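Local coordinates for signal transduction protein TRAP (Staphylococcus aureus, PDB 4AE5) that probably acts, when phosphorylated on histidine, as a signal transduction protein that activates the agr system and RNAIII synthesis, raising toxin production and biofilm formation, at residues Gly98-Arg104 with Ile116-Ala121; Tyr126-Lys130 with Phe158-Leu162; Lys2-Tyr8 with Ser35-Thr41; Asn93-Phe97 with Phe129-Ala134. One frame throughout, in Å; residues are numbered along the deposited sequence.

Contact 1 of 4, residues Gly98-Arg104 with Ile116-Ala121; sequences GGFKSYR and IYFGFA. With FMT (formic acid), chain E.
Six backbone hydrogen bonds zip Gly98-Arg104 to Ile116-Ala121 as the antiparallel arms of a beta hairpin in the ABM part of the barrel, axes 4.4 Å apart at 165°. Tyr117 N to Arg104 O and Arg104 N to Tyr117 O are both 2.9 Å; Gly119 N reaches Ser102 O at 2.9 Å. Gly119 O accepts twice, from Lys101 N at 2.8 Å and Ser102 N at 3.1 Å: a classic beta bulge, with Lys101 at phi/psi -121/-50°. Ala121 N to Gly99 O, 2.8 Å, closes the row beside Gly99 (positive phi). A CB on Gly119 would clash with Ser102 OG. Arg104 NH1 turns back to Tyr103 O (3.0 Å), while its NE bridges to Glu40. Phe100, Tyr103, Phe118 and Phe120 share the face that meets helix 123-131. The t rotamer of Phe100 puts its edge against the face of the Phe120 ring, centroids 5.7 Å apart, planes at 87°. On the other face Tyr117 OH donates to formic acid O1 at 2.8 Å.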
# COMPACT_ATOMS: atom_id res chain seq x y z
N GLY A 98 -7.01 -13.39 -11.03
CA GLY A 98 -7.10 -14.44 -10.01
C GLY A 98 -6.46 -14.02 -8.70
O GLY A 98 -5.38 -13.40 -8.66
N GLY A 99 -7.23 -14.16 -7.63
CA GLY A 99 -6.68 -13.82 -6.28
C GLY A 99 -6.70 -12.38 -5.86
O GLY A 99 -6.29 -12.05 -4.72
N PHE A 100 -7.20 -11.49 -6.71
CA PHE A 100 -7.21 -10.07 -6.35
C PHE A 100 -8.16 -9.81 -5.16
O PHE A 100 -9.30 -10.28 -5.18
CB PHE A 100 -7.68 -9.20 -7.52
CG PHE A 100 -7.87 -7.76 -7.12
CD1 PHE A 100 -6.82 -6.90 -7.18
CD2 PHE A 100 -9.12 -7.29 -6.68
CE1 PHE A 100 -6.93 -5.55 -6.81
CE2 PHE A 100 -9.26 -5.95 -6.35
CZ PHE A 100 -8.18 -5.09 -6.40
N LYS A 101 -7.72 -9.00 -4.21
CA LYS A 101 -8.57 -8.65 -3.05
C LYS A 101 -8.80 -7.13 -2.93
O LYS A 101 -9.93 -6.68 -2.71
CB LYS A 101 -7.95 -9.21 -1.74
CG LYS A 101 -7.83 -10.75 -1.70
CD LYS A 101 -9.22 -11.44 -1.91
CE LYS A 101 -9.06 -12.95 -2.11
NZ LYS A 101 -10.27 -13.76 -1.75
N SER A 102 -7.73 -6.36 -2.99
CA SER A 102 -7.83 -4.92 -2.80
C SER A 102 -6.77 -4.09 -3.49
O SER A 102 -5.65 -4.55 -3.86
CB SER A 102 -7.86 -4.62 -1.25
OG SER A 102 -6.60 -5.03 -0.70
N TYR A 103 -7.04 -2.81 -3.56
CA TYR A 103 -6.12 -1.85 -4.18
C TYR A 103 -6.24 -0.49 -3.43
O TYR A 103 -7.38 -0.07 -3.07
CB TYR A 103 -6.57 -1.58 -5.62
CG TYR A 103 -5.82 -0.51 -6.34
CD1 TYR A 103 -4.47 -0.65 -6.60
CD2 TYR A 103 -6.44 0.65 -6.75
CE1 TYR A 103 -3.74 0.29 -7.33
CE2 TYR A 103 -5.72 1.61 -7.44
CZ TYR A 103 -4.39 1.42 -7.75
OH TYR A 103 -3.66 2.35 -8.44
N ARG A 104 -5.11 0.16 -3.23
CA ARG A 104 -5.01 1.55 -2.73
C ARG A 104 -3.94 2.33 -3.45
O ARG A 104 -2.72 1.93 -3.51
CB ARG A 104 -4.74 1.63 -1.21
CG ARG A 104 -5.72 0.98 -0.22
CD ARG A 104 -7.09 1.73 -0.24
NE ARG A 104 -8.00 1.21 0.80
CZ ARG A 104 -8.80 0.16 0.63
NH1 ARG A 104 -8.82 -0.53 -0.52
NH2 ARG A 104 -9.62 -0.21 1.61
N ILE A 116 1.49 2.43 -3.47
CA ILE A 116 0.36 1.61 -3.90
C ILE A 116 0.35 0.38 -2.93
O ILE A 116 1.42 -0.19 -2.69
CB ILE A 116 0.48 1.11 -5.35
CG1 ILE A 116 0.13 2.30 -6.29
CG2 ILE A 116 -0.49 -0.12 -5.58
CD1 ILE A 116 0.60 2.02 -7.72
N TYR A 117 -0.82 0.02 -2.40
CA TYR A 117 -1.02 -1.32 -1.84
C TYR A 117 -1.80 -2.18 -2.82
O TYR A 117 -2.91 -1.79 -3.21
CB TYR A 117 -1.80 -1.32 -0.49
CG TYR A 117 -1.08 -0.82 0.80
CD1 TYR A 117 0.32 -0.60 0.83
CD2 TYR A 117 -1.77 -0.58 1.99
CE1 TYR A 117 0.97 -0.14 2.00
CE2 TYR A 117 -1.10 -0.15 3.18
CZ TYR A 117 0.26 0.06 3.16
OH TYR A 117 0.95 0.50 4.29
N PHE A 118 -1.29 -3.40 -3.12
CA PHE A 118 -2.02 -4.45 -3.78
C PHE A 118 -2.23 -5.55 -2.75
O PHE A 118 -1.27 -6.04 -2.12
CB PHE A 118 -1.31 -4.99 -5.03
CG PHE A 118 -1.52 -4.17 -6.28
CD1 PHE A 118 -2.80 -4.04 -6.88
CD2 PHE A 118 -0.42 -3.49 -6.87
CE1 PHE A 118 -2.95 -3.32 -8.09
CE2 PHE A 118 -0.58 -2.78 -8.08
CZ PHE A 118 -1.89 -2.64 -8.63
N GLY A 119 -3.49 -5.84 -2.49
CA GLY A 119 -3.87 -6.98 -1.65
C GLY A 119 -4.29 -8.18 -2.48
O GLY A 119 -5.19 -8.11 -3.35
N PHE A 120 -3.69 -9.32 -2.18
CA PHE A 120 -4.08 -10.55 -2.93
C PHE A 120 -4.25 -11.72 -1.97
O PHE A 120 -3.82 -11.64 -0.80
CB PHE A 120 -3.00 -10.88 -3.98
CG PHE A 120 -3.17 -10.22 -5.31
CD1 PHE A 120 -2.84 -8.85 -5.46
CD2 PHE A 120 -3.64 -10.91 -6.40
CE1 PHE A 120 -2.96 -8.25 -6.67
CE2 PHE A 120 -3.78 -10.29 -7.62
CZ PHE A 120 -3.48 -8.96 -7.76
N ALA A 121 -4.87 -12.83 -2.47
CA ALA A 121 -5.03 -14.10 -1.68
C ALA A 121 -3.70 -14.54 -1.05
O ALA A 121 -3.66 -14.90 0.12
CB ALA A 121 -5.58 -15.25 -2.59
C FMT E . 4.53 -0.62 3.76
O1 FMT E . 3.73 0.34 3.70
O2 FMT E . 5.83 -0.35 4.01
O HOH W 1 -5.00 -2.68 -0.79

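Contact 2 of 4, residues Tyr126-Lys130 with Phe158-Leu162; sequences YEDFK and FERYL. With FMT (formic acid), chain E.
Five polar side chains, two of them tyrosines, tie one turn of helix at Tyr126-Lys130 to the extended strand Phe158-Leu162. The backbones stay well apart: the axes approach to 13.0 Å and run at 154°, and the closest CA pair, Tyr126 with Tyr161, is 10.0 Å apart, so long side chains span the gap. Glu159 (chi1 m, chi2 t) divides its carboxylate. Its OE2 accepts from Tyr126 OH at 2.7 Å, and its OE1 forms a salt bridge with Lys130 NZ at 2.9 Å. Lys130 NZ also donates to Tyr161 OH at 3.1 Å; that hydroxyl in turn gives its proton to Glu127 OE2 at 2.7 Å, a relay from ammonium through phenol to carboxylate. The other oxygen of Glu127, OE1, pairs with Arg123. This is how helix 123-131, which follows strand 114-120, is fastened across the outside of the antiparallel barrel to strand 158-164, itself bonded through its backbone to strand 67-73. Between the polar ends the two tyrosine rings touch, Tyr126 CE2 to Tyr161 CE1 at 4.0 Å, with Tyr126 in the t rotamer and Tyr161 in m. Within the helix Lys130 N bonds to Tyr126 O at 2.8 Å. Arg160 points elsewhere: its NH1 donates to formic acid O2 at 2.8 Å, and its NE bridges to Asp33.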
# COMPACT_ATOMS: atom_id res chain seq x y z
N TYR A 126 -0.07 -12.52 -6.35
CA TYR A 126 0.45 -11.16 -6.63
C TYR A 126 1.61 -11.30 -7.67
O TYR A 126 1.69 -10.55 -8.61
CB TYR A 126 0.90 -10.45 -5.36
CG TYR A 126 1.62 -9.14 -5.73
CD1 TYR A 126 0.88 -8.07 -6.27
CD2 TYR A 126 3.02 -9.06 -5.68
CE1 TYR A 126 1.53 -6.88 -6.62
CE2 TYR A 126 3.70 -7.90 -6.07
CZ TYR A 126 2.95 -6.82 -6.53
OH TYR A 126 3.61 -5.71 -6.92
N GLU A 127 2.52 -12.25 -7.47
CA GLU A 127 3.66 -12.39 -8.39
C GLU A 127 3.25 -12.82 -9.79
O GLU A 127 3.84 -12.37 -10.74
CB GLU A 127 4.70 -13.37 -7.80
CG GLU A 127 5.33 -12.78 -6.55
CD GLU A 127 6.55 -13.49 -6.05
OE1 GLU A 127 6.65 -14.71 -6.20
OE2 GLU A 127 7.42 -12.77 -5.49
N ASP A 128 2.18 -13.60 -9.90
CA ASP A 128 1.57 -13.86 -11.22
C ASP A 128 0.99 -12.58 -11.89
O ASP A 128 1.18 -12.33 -13.06
CB ASP A 128 0.53 -14.95 -11.09
CG ASP A 128 1.19 -16.29 -10.78
OD1 ASP A 128 2.42 -16.34 -10.98
OD2 ASP A 128 0.59 -17.20 -10.21
N PHE A 129 0.34 -11.76 -11.09
CA PHE A 129 -0.25 -10.53 -11.60
C PHE A 129 0.90 -9.58 -12.03
O PHE A 129 0.88 -8.88 -13.11
CB PHE A 129 -1.15 -9.91 -10.50
CG PHE A 129 -1.44 -8.42 -10.69
CD1 PHE A 129 -2.11 -8.00 -11.81
CD2 PHE A 129 -1.07 -7.47 -9.71
CE1 PHE A 129 -2.41 -6.68 -12.03
CE2 PHE A 129 -1.40 -6.11 -9.91
CZ PHE A 129 -2.07 -5.74 -11.06
N LYS A 130 1.93 -9.57 -11.23
CA LYS A 130 3.05 -8.69 -11.50
C LYS A 130 3.71 -8.95 -12.88
O LYS A 130 4.33 -8.07 -13.52
CB LYS A 130 4.05 -8.81 -10.33
CG LYS A 130 5.42 -8.27 -10.65
CD LYS A 130 6.17 -7.87 -9.39
CE LYS A 130 6.39 -8.95 -8.39
NZ LYS A 130 7.80 -8.74 -7.76
N PHE A 158 10.83 0.51 -5.00
CA PHE A 158 10.92 -0.86 -4.52
C PHE A 158 9.60 -1.35 -3.96
O PHE A 158 8.66 -0.54 -3.74
CB PHE A 158 12.05 -0.99 -3.43
CG PHE A 158 11.58 -0.67 -2.04
CD1 PHE A 158 11.38 0.64 -1.64
CD2 PHE A 158 11.39 -1.70 -1.11
CE1 PHE A 158 10.93 0.92 -0.37
CE2 PHE A 158 10.96 -1.42 0.17
CZ PHE A 158 10.73 -0.11 0.53
N GLU A 159 9.55 -2.66 -3.71
CA GLU A 159 8.40 -3.39 -3.17
C GLU A 159 8.73 -3.87 -1.75
O GLU A 159 9.82 -4.42 -1.51
CB GLU A 159 8.15 -4.62 -4.06
CG GLU A 159 7.53 -4.24 -5.40
CD GLU A 159 7.09 -5.45 -6.20
OE1 GLU A 159 7.60 -6.54 -5.92
OE2 GLU A 159 6.23 -5.32 -7.12
N ARG A 160 7.84 -3.61 -0.81
CA ARG A 160 7.90 -4.30 0.48
C ARG A 160 6.79 -5.30 0.58
O ARG A 160 5.57 -4.92 0.64
CB ARG A 160 7.76 -3.29 1.64
CG ARG A 160 7.87 -4.01 3.01
CD ARG A 160 8.07 -3.08 4.21
NE ARG A 160 9.44 -2.50 4.35
CZ ARG A 160 9.68 -1.20 4.20
NH1 ARG A 160 8.65 -0.33 3.95
NH2 ARG A 160 10.92 -0.73 4.35
N TYR A 161 7.13 -6.58 0.67
CA TYR A 161 6.05 -7.61 0.84
C TYR A 161 5.59 -7.69 2.31
O TYR A 161 6.42 -7.65 3.22
CB TYR A 161 6.53 -8.99 0.42
CG TYR A 161 6.67 -9.25 -1.06
CD1 TYR A 161 6.45 -8.25 -2.02
CD2 TYR A 161 7.04 -10.54 -1.51
CE1 TYR A 161 6.55 -8.54 -3.40
CE2 TYR A 161 7.19 -10.83 -2.87
CZ TYR A 161 6.94 -9.84 -3.81
OH TYR A 161 7.07 -10.15 -5.15
N LEU A 162 4.28 -7.79 2.54
CA LEU A 162 3.60 -7.85 3.86
C LEU A 162 2.86 -9.18 3.97
O LEU A 162 1.87 -9.43 3.24
CB LEU A 162 2.60 -6.68 4.05
CG LEU A 162 3.04 -5.26 3.76
CD1 LEU A 162 1.96 -4.22 4.22
CD2 LEU A 162 4.31 -4.80 4.43
C FMT E . 4.53 -0.62 3.76
O1 FMT E . 3.73 0.34 3.70
O2 FMT E . 5.83 -0.35 4.01

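Contact 3 of 4, residues Lys2-Tyr8 with Ser35-Thr41; sequences KKLYTSY and SVIFEET. With FMT (formic acid), chain E.
Ser35 begins the second of two antiparallel strands, Lys3-Tyr8 and Ser35-Thr41, whose axes lie 4.7 Å apart at 162° in regular register. Val36, a non-hydrogen-bonded partner of Tyr8, sets CG2 3.8 Å from Tyr8 CD1. Ile37 pairs with Ser7 through both backbone bonds, Ser7 N to Ile37 O at 2.8 Å and Ile37 N to Ser7 O at 2.9 Å. Phe38, opposite Thr6, packs its CB on Leu4 CD2 at 3.9 Å. Glu39 pairs with Tyr5, Tyr5 N to Glu39 O at 3.1 Å and Glu39 N to Tyr5 O at 3.2 Å, while its carboxylate goes to His24, Thr45 and Val46. Glu40 faces Leu4; Glu40 CG lies 3.7 Å from CD of Lys2, just before the strand, and its carboxylate bridges to Arg104. Thr41 ends the ladder, Lys3 N to Thr41 O at 3.1 Å and Thr41 N to Lys3 O at 3.0 Å. These are neighbouring strands of the barrel, connected through helix 11-20 and strand 27-30. Tyr8 OH donates to the bound formic acid O2 at 2.8 Å. The backbone carries the pairing, while Glu39, Glu40 and Thr6, the last through Tyr117, find polar partners elsewhere in the chain.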
# COMPACT_ATOMS: atom_id res chain seq x y z
N LYS A 2 -10.15 10.89 3.94
CA LYS A 2 -9.73 9.56 4.39
C LYS A 2 -8.23 9.44 4.16
O LYS A 2 -7.76 9.72 3.04
CB LYS A 2 -10.48 8.46 3.61
CG LYS A 2 -9.99 7.04 3.94
CD LYS A 2 -10.78 5.97 3.16
CE LYS A 2 -12.29 6.25 3.11
NZ LYS A 2 -12.90 5.07 2.43
N LYS A 3 -7.52 8.95 5.18
CA LYS A 3 -6.06 8.82 5.16
C LYS A 3 -5.59 7.46 5.63
O LYS A 3 -6.29 6.77 6.42
CB LYS A 3 -5.40 9.88 6.09
CG LYS A 3 -5.64 11.34 5.62
CD LYS A 3 -5.05 12.36 6.58
CE LYS A 3 -4.82 13.69 5.89
NZ LYS A 3 -6.00 14.58 5.88
N LEU A 4 -4.40 7.09 5.21
CA LEU A 4 -3.80 5.87 5.71
C LEU A 4 -2.53 6.20 6.47
O LEU A 4 -1.67 6.94 5.95
CB LEU A 4 -3.54 4.89 4.56
CG LEU A 4 -3.19 3.45 4.93
CD1 LEU A 4 -3.75 2.51 3.85
CD2 LEU A 4 -1.68 3.32 5.08
N TYR A 5 -2.42 5.60 7.67
CA TYR A 5 -1.29 5.80 8.58
C TYR A 5 -0.52 4.47 8.69
O TYR A 5 -1.14 3.46 9.02
CB TYR A 5 -1.87 6.17 9.92
CG TYR A 5 -2.72 7.45 9.87
CD1 TYR A 5 -4.08 7.40 9.55
CD2 TYR A 5 -2.15 8.70 10.14
CE1 TYR A 5 -4.86 8.55 9.51
CE2 TYR A 5 -2.93 9.87 10.12
CZ TYR A 5 -4.27 9.78 9.82
OH TYR A 5 -5.03 10.92 9.74
N THR A 6 0.81 4.49 8.46
CA THR A 6 1.64 3.26 8.51
C THR A 6 2.73 3.51 9.55
O THR A 6 3.33 4.60 9.54
CB THR A 6 2.25 2.93 7.15
OG1 THR A 6 1.18 2.86 6.17
CG2 THR A 6 2.96 1.55 7.21
N SER A 7 2.93 2.55 10.45
CA SER A 7 4.03 2.56 11.43
C SER A 7 4.85 1.26 11.32
O SER A 7 4.33 0.24 10.92
CB SER A 7 3.50 2.68 12.88
OG SER A 7 3.01 3.99 13.16
N TYR A 8 6.13 1.35 11.68
CA TYR A 8 7.11 0.27 11.61
C TYR A 8 7.70 0.08 13.00
O TYR A 8 7.83 1.04 13.78
CB TYR A 8 8.24 0.67 10.62
CG TYR A 8 7.69 1.03 9.26
CD1 TYR A 8 7.31 0.04 8.38
CD2 TYR A 8 7.48 2.37 8.90
CE1 TYR A 8 6.80 0.34 7.13
CE2 TYR A 8 6.95 2.68 7.64
CZ TYR A 8 6.61 1.67 6.76
OH TYR A 8 6.06 1.95 5.50
N SER A 35 8.43 -5.40 11.19
CA SER A 35 6.96 -5.55 11.27
C SER A 35 6.28 -4.24 10.80
O SER A 35 6.86 -3.17 10.93
CB SER A 35 6.57 -5.89 12.72
OG SER A 35 5.15 -6.08 12.77
N VAL A 36 5.03 -4.31 10.33
CA VAL A 36 4.35 -3.15 9.79
C VAL A 36 2.90 -3.13 10.36
O VAL A 36 2.23 -4.18 10.44
CB VAL A 36 4.27 -3.30 8.22
CG1 VAL A 36 3.47 -2.18 7.59
CG2 VAL A 36 5.66 -3.32 7.61
N ILE A 37 2.39 -1.94 10.73
CA ILE A 37 0.98 -1.82 11.08
C ILE A 37 0.33 -0.58 10.37
O ILE A 37 1.00 0.47 10.20
CB ILE A 37 0.79 -1.85 12.62
CG1 ILE A 37 -0.67 -2.17 13.02
CG2 ILE A 37 1.19 -0.50 13.22
CD1 ILE A 37 -0.81 -2.53 14.49
N PHE A 38 -0.96 -0.71 10.00
CA PHE A 38 -1.68 0.48 9.40
C PHE A 38 -3.17 0.53 9.76
O PHE A 38 -3.75 -0.51 10.14
CB PHE A 38 -1.46 0.59 7.87
CG PHE A 38 -1.97 -0.59 7.06
CD1 PHE A 38 -3.31 -0.67 6.67
CD2 PHE A 38 -1.10 -1.63 6.66
CE1 PHE A 38 -3.80 -1.79 5.93
CE2 PHE A 38 -1.57 -2.72 5.92
CZ PHE A 38 -2.90 -2.82 5.56
N GLU A 39 -3.75 1.73 9.65
CA GLU A 39 -5.18 1.91 9.77
C GLU A 39 -5.56 2.93 8.76
O GLU A 39 -4.79 3.81 8.46
CB GLU A 39 -5.64 2.34 11.19
CG GLU A 39 -5.00 3.61 11.71
CD GLU A 39 -5.58 4.06 13.06
OE1 GLU A 39 -6.67 3.64 13.45
OE2 GLU A 39 -4.92 4.79 13.76
N GLU A 40 -6.79 2.85 8.29
CA GLU A 40 -7.31 3.79 7.33
C GLU A 40 -8.54 4.44 7.96
O GLU A 40 -9.51 3.74 8.32
CB GLU A 40 -7.76 2.97 6.12
CG GLU A 40 -8.40 3.74 4.98
CD GLU A 40 -8.47 2.80 3.76
OE1 GLU A 40 -9.33 1.88 3.66
OE2 GLU A 40 -7.59 2.93 2.96
N THR A 41 -8.59 5.77 8.01
CA THR A 41 -9.72 6.41 8.69
C THR A 41 -9.78 7.87 8.27
O THR A 41 -8.74 8.47 7.97
CB THR A 41 -9.55 6.33 10.24
OG1 THR A 41 -10.63 6.99 10.91
CG2 THR A 41 -8.27 6.96 10.70
C FMT E . 4.53 -0.62 3.76
O1 FMT E . 3.73 0.34 3.70
O2 FMT E . 5.83 -0.35 4.01

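Contact 4 of 4, residues Asn93-Phe97 with Phe129-Ala134; sequences NFRNF and FKQSDA
Phe129 sets its ring against two phenylalanines of the Asn93-Phe97 turn, with CE1 3.5 Å from Phe94 CB and CD1 3.6 Å from Phe97 CD2. The rings of Phe97 and Phe129 have centroids 5.7 Å apart and planes at 87°. Asn93-Asn96 is a short 3-10 segment, with Asn96 N bonded to Asn93 O at 2.9 Å; Phe97 N then bonds to Phe94 O at 3.0 Å, and Phe97 itself is extended at phi/psi -68/147°. Phe97 (chi1 m) leans over the junction between helix 123-131 and helix 133-136, placing CZ 3.9 Å from Ala134 CB and CE2 3.6 Å from Ser132 OG. Ser132 is the N-cap of the second helix: at -70/158° and with chi1 p, its OG donates to Phe129 O at 2.6 Å and caps the backbone N of Phe135, while its own N bonds to Phe129 O at 2.8 Å. Phe94 and Phe129 also reach barrel residues, Phe94 edge-to-face with Tyr103 and Phe129 edge-to-face with Phe118. The contact thus joins the loop before strand 100-108 to the helices after strand 114-120. The two segments are held together by apolar and aromatic contact, and the hydrogen bonds found here shape each turn separately.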
# COMPACT_ATOMS: atom_id res chain seq x y z
N ASN A 93 -9.28 -3.30 -14.82
CA ASN A 93 -9.55 -4.71 -15.12
C ASN A 93 -8.80 -5.72 -14.24
O ASN A 93 -9.23 -6.82 -14.09
CB ASN A 93 -9.28 -5.04 -16.57
CG ASN A 93 -9.70 -6.45 -16.94
OD1 ASN A 93 -10.74 -6.91 -16.55
ND2 ASN A 93 -8.88 -7.12 -17.69
N PHE A 94 -7.69 -5.26 -13.68
CA PHE A 94 -6.90 -6.03 -12.75
C PHE A 94 -7.71 -6.52 -11.57
O PHE A 94 -7.40 -7.49 -11.00
CB PHE A 94 -5.65 -5.26 -12.30
CG PHE A 94 -5.92 -3.98 -11.57
CD1 PHE A 94 -6.34 -3.99 -10.27
CD2 PHE A 94 -5.67 -2.75 -12.16
CE1 PHE A 94 -6.55 -2.83 -9.58
CE2 PHE A 94 -5.87 -1.58 -11.46
CZ PHE A 94 -6.31 -1.62 -10.18
N ARG A 95 -8.78 -5.81 -11.27
CA ARG A 95 -9.67 -6.23 -10.21
C ARG A 95 -10.27 -7.64 -10.43
O ARG A 95 -10.69 -8.31 -9.49
CB ARG A 95 -10.79 -5.22 -10.15
CG ARG A 95 -11.92 -5.53 -9.20
CD ARG A 95 -13.19 -4.79 -9.73
NE ARG A 95 -13.04 -3.33 -9.70
CZ ARG A 95 -13.74 -2.50 -8.89
NH1 ARG A 95 -14.63 -2.94 -8.00
NH2 ARG A 95 -13.53 -1.19 -8.98
N ASN A 96 -10.29 -8.08 -11.68
CA ASN A 96 -10.79 -9.43 -11.97
C ASN A 96 -9.72 -10.52 -12.08
O ASN A 96 -10.07 -11.69 -12.31
CB ASN A 96 -11.57 -9.42 -13.26
CG ASN A 96 -12.73 -8.51 -13.18
OD1 ASN A 96 -12.82 -7.61 -13.97
ND2 ASN A 96 -13.56 -8.66 -12.14
N PHE A 97 -8.47 -10.16 -11.90
CA PHE A 97 -7.38 -11.17 -11.95
C PHE A 97 -7.42 -12.15 -10.77
O PHE A 97 -7.83 -11.84 -9.65
CB PHE A 97 -6.02 -10.44 -12.06
CG PHE A 97 -5.69 -9.89 -13.43
CD1 PHE A 97 -6.67 -9.39 -14.29
CD2 PHE A 97 -4.38 -9.90 -13.87
CE1 PHE A 97 -6.34 -8.87 -15.54
CE2 PHE A 97 -4.04 -9.39 -15.11
CZ PHE A 97 -5.02 -8.85 -15.93
N PHE A 129 0.34 -11.76 -11.09
CA PHE A 129 -0.25 -10.53 -11.60
C PHE A 129 0.90 -9.58 -12.03
O PHE A 129 0.88 -8.88 -13.11
CB PHE A 129 -1.15 -9.91 -10.50
CG PHE A 129 -1.44 -8.42 -10.69
CD1 PHE A 129 -2.11 -8.00 -11.81
CD2 PHE A 129 -1.07 -7.47 -9.71
CE1 PHE A 129 -2.41 -6.68 -12.03
CE2 PHE A 129 -1.40 -6.11 -9.91
CZ PHE A 129 -2.07 -5.74 -11.06
N LYS A 130 1.93 -9.57 -11.23
CA LYS A 130 3.05 -8.69 -11.50
C LYS A 130 3.71 -8.95 -12.88
O LYS A 130 4.33 -8.07 -13.52
CB LYS A 130 4.05 -8.81 -10.33
CG LYS A 130 5.42 -8.27 -10.65
CD LYS A 130 6.17 -7.87 -9.39
CE LYS A 130 6.39 -8.95 -8.39
NZ LYS A 130 7.80 -8.74 -7.76
N GLN A 131 3.63 -10.19 -13.33
CA GLN A 131 4.12 -10.46 -14.67
C GLN A 131 3.21 -10.09 -15.81
O GLN A 131 3.65 -10.09 -16.97
CB GLN A 131 4.44 -11.95 -14.79
CG GLN A 131 5.27 -12.48 -13.65
CD GLN A 131 5.42 -13.96 -13.77
OE1 GLN A 131 6.12 -14.40 -14.66
NE2 GLN A 131 4.79 -14.74 -12.87
N SER A 132 1.94 -9.84 -15.56
CA SER A 132 1.01 -9.59 -16.66
C SER A 132 1.36 -8.22 -17.29
O SER A 132 1.94 -7.33 -16.61
CB SER A 132 -0.44 -9.49 -16.14
OG SER A 132 -0.58 -8.37 -15.21
N ASP A 133 0.94 -8.06 -18.53
CA ASP A 133 0.86 -6.74 -19.18
C ASP A 133 0.15 -5.69 -18.39
O ASP A 133 0.68 -4.58 -18.33
CB ASP A 133 0.23 -6.79 -20.61
CG ASP A 133 1.12 -7.47 -21.62
OD1 ASP A 133 2.30 -7.85 -21.32
OD2 ASP A 133 0.64 -7.65 -22.75
N ALA A 134 -1.01 -6.01 -17.75
CA ALA A 134 -1.77 -5.00 -17.01
C ALA A 134 -0.85 -4.40 -15.90
O ALA A 134 -0.87 -3.17 -15.61
CB ALA A 134 -3.04 -5.56 -16.38

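In the fold
Contacts 1, 2 and 3 all reach the closed antiparallel barrel, built from ABM-family strands together with N-terminal ones; contact 4 lies on ABM helices and loop beside it, its centre about 16 Å from the chain's centre. Along the chain contact 3 closes first; the loop that contact 4 closes then encloses the hairpin of contact 1, and contact 2 shares Phe129 and Lys130 with contact 4. The centres of contacts 1 and 2, and of 1 and 4, are about 10 Å apart, joined through Phe118, Phe120 and Phe129. The centres of contacts 3 and 4 are about 25 Å apart, but Arg104-Glu40 links contacts 1 and 3. Tyr8, Tyr117 and Arg160, from three separate strands, reach one formic acid molecule.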